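Local coordinates for zinc transport protein ZntB (Vibrio parahaemolyticus RIMD 2210633, PDB 3CK6) that probably mediates zinc uptake across the bacterial inner membrane as a homopentameric zinc:proton symporter of the CorA metal ion transporter family, at residues A176-A179 with L180-K184. The protein carries 1 engineered substitution. Residues are numbered along the deposited sequence; the frame is centred on the assembly and turned at random.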
ATOM      1  N   ALA E 176       5.935 -19.496 -19.128  1.00 33.72           N
ATOM      2  CA  ALA E 176       4.651 -19.020 -18.612  1.00 32.90           C
ATOM      3  C   ALA E 176       4.792 -17.728 -17.810  1.00 32.17           C
ATOM      4  O   ALA E 176       4.015 -16.796 -17.987  1.00 31.58           O
ATOM      5  CB  ALA E 176       3.984 -20.094 -17.777  1.00 32.86           C
ATOM      6  N   GLN E 177       5.793 -17.676 -16.945  1.00 32.19           N
ATOM      7  CA  GLN E 177       6.030 -16.497 -16.131  1.00 32.84           C
ATOM      8  C   GLN E 177       6.422 -15.274 -16.957  1.00 31.89           C
ATOM      9  O   GLN E 177       5.990 -14.163 -16.650  1.00 31.62           O
ATOM     10  CB  GLN E 177       7.087 -16.759 -15.065  1.00 33.40           C
ATOM     11  CG  GLN E 177       6.702 -16.109 -13.716  1.00 37.68           C
ATOM     12  CD  GLN E 177       7.831 -15.297 -13.105  1.00 43.61           C
ATOM     13  OE1 GLN E 177       7.610 -14.187 -12.587  1.00 45.55           O
ATOM     14  NE2 GLN E 177       9.050 -15.838 -13.166  1.00 44.58           N
ATOM     15  N   LYS E 178       7.256 -15.484 -17.983  1.00 31.89           N
ATOM     16  CA  LYS E 178       7.591 -14.420 -18.923  1.00 31.88           C
ATOM     17  C   LYS E 178       6.324 -13.866 -19.574  1.00 31.00           C
ATOM     18  O   LYS E 178       6.166 -12.648 -19.715  1.00 30.44           O
ATOM     19  CB  LYS E 178       8.577 -14.907 -19.999  1.00 32.26           C
ATOM     20  CG  LYS E 178       8.796 -13.909 -21.168  1.00 36.67           C
ATOM     21  CD  LYS E 178       9.404 -12.548 -20.738  1.00 40.49           C
ATOM     22  CE  LYS E 178      10.934 -12.581 -20.678  1.00 41.99           C
ATOM     23  NZ  LYS E 178      11.581 -12.633 -22.027  1.00 43.20           N
ATOM     24  N   ALA E 179       5.437 -14.768 -19.982  1.00 30.49           N
ATOM     25  CA  ALA E 179       4.180 -14.372 -20.590  1.00 29.91           C
ATOM     26  C   ALA E 179       3.335 -13.564 -19.616  1.00 29.41           C
ATOM     27  O   ALA E 179       2.814 -12.513 -19.978  1.00 29.22           O
ATOM     28  CB  ALA E 179       3.434 -15.597 -21.092  1.00 30.64           C
ATOM     29  N   LEU E 180       3.242 -14.039 -18.373  1.00 29.18           N
ATOM     30  CA  LEU E 180       2.443 -13.396 -17.331  1.00 28.55           C
ATOM     31  C   LEU E 180       2.970 -12.020 -16.951  1.00 28.14           C
ATOM     32  O   LEU E 180       2.183 -11.093 -16.905  1.00 27.39           O
ATOM     33  CB  LEU E 180       2.306 -14.283 -16.085  1.00 28.57           C
ATOM     34  CG  LEU E 180       1.460 -15.557 -16.207  1.00 29.07           C
ATOM     35  CD1 LEU E 180       1.843 -16.567 -15.116  1.00 28.53           C
ATOM     36  CD2 LEU E 180      -0.033 -15.192 -16.125  1.00 27.09           C
ATOM     37  N   ILE E 181       4.275 -11.861 -16.705  1.00 27.89           N
ATOM     38  CA  ILE E 181       4.777 -10.507 -16.371  1.00 28.79           C
ATOM     39  C   ILE E 181       4.650  -9.507 -17.524  1.00 29.33           C
ATOM     40  O   ILE E 181       4.362  -8.320 -17.279  1.00 29.85           O
ATOM     41  CB  ILE E 181       6.174 -10.451 -15.709  1.00 29.04           C
ATOM     42  CG1 ILE E 181       7.274 -10.857 -16.702  1.00 28.16           C
ATOM     43  CG2 ILE E 181       6.172 -11.294 -14.399  1.00 29.58           C
ATOM     44  CD1 ILE E 181       8.731 -10.470 -16.287  1.00 29.48           C
ATOM     45  N   SER E 182       4.809  -9.993 -18.758  1.00 29.55           N
ATOM     46  CA  SER E 182       4.583  -9.182 -19.960  1.00 30.59           C
ATOM     47  C   SER E 182       3.137  -8.667 -20.029  1.00 30.67           C
ATOM     48  O   SER E 182       2.932  -7.488 -20.332  1.00 31.65           O
ATOM     49  CB  SER E 182       4.948  -9.945 -21.238  1.00 30.31           C
ATOM     50  OG  SER E 182       6.303 -10.373 -21.228  1.00 32.92           O
ATOM     51  N   ILE E 183       2.158  -9.540 -19.753  1.00 31.16           N
ATOM     52  CA  ILE E 183       0.717  -9.172 -19.696  1.00 31.41           C
ATOM     53  C   ILE E 183       0.446  -8.216 -18.555  1.00 31.04           C
ATOM     54  O   ILE E 183      -0.298  -7.210 -18.715  1.00 31.14           O
ATOM     55  CB  ILE E 183      -0.239 -10.426 -19.458  1.00 30.86           C
ATOM     56  CG1 ILE E 183      -0.107 -11.499 -20.548  1.00 34.95           C
ATOM     57  CG2 ILE E 183      -1.694 -10.018 -19.360  1.00 33.46           C
ATOM     58  CD1 ILE E 183       0.074 -11.006 -21.961  1.00 34.24           C
ATOM     59  N   LYS E 184       1.001  -8.548 -17.390  1.00 30.02           N
ATOM     60  CA  LYS E 184       0.701  -7.800 -16.158  1.00 30.14           C
ATOM     61  C   LYS E 184       1.127  -6.334 -16.296  1.00 29.14           C
ATOM     62  O   LYS E 184       0.442  -5.434 -15.802  1.00 27.29           O
ATOM     63  CB  LYS E 184       1.386  -8.431 -14.953  1.00 30.64           C
ATOM     64  CG  LYS E 184       1.287  -7.575 -13.689  1.00 33.24           C
ATOM     65  CD  LYS E 184       1.987  -8.281 -12.528  1.00 37.12           C
ATOM     66  CE  LYS E 184       1.975  -7.401 -11.275  1.00 38.31           C
ATOM     67  NZ  LYS E 184       2.342  -8.201 -10.072  1.00 41.58           N
TER
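Ser182 holds the carbonyl oxygen of Lys178, one turn back along the helix, with two donors at once. Its hydroxyl OG gives a bond of 2.7 Å to Lys178 O, and its backbone N gives one of 3.1 Å to the same oxygen, the two arriving from opposite faces of the carbonyl plane. A chi1 of -58° sets OG opposite the carbonyl carbon and beside the backbone N, where the hydroxyl can reach back to the preceding turn. Serine suits this buried position because the helix itself supplies the acceptor for its hydroxyl. The bent chain of Lys178 brings CD to 3.8 Å from Ser182 OG. One residue earlier, Gln177 O receives Ile181 N at 2.9 Å in a nearly straight bond (174° at the hydrogen). Gln177 OE1 comes to 3.7 Å from the branch methyl CG2 of Ile181, a van der Waals touch between two side chains that cross at a slant. Bonds from Leu180 N to Ala176 O and from Ile183 N to Ala179 O complete the i to i+4 series. Ala176 and Ala179 touch Leu160 and Tyr152 of helix 134-161, their short side chains consistent with close packing, whereas the larger Leu180 and Ile183 reach both that helix and helix 209-246. Lys184 extends to a salt bridge with Glu227, while in a second subunit Glu232 forms a long, weak ion pair with Lys178 NZ, and Gly231 and Phe228 meet Ile181 and Ser182. Regular backbone bonding, with a serine hydroxyl folded back onto the helix, marks an alpha-helix packed among the long helices of the funnel-shaped pentameric cytoplasmic domain.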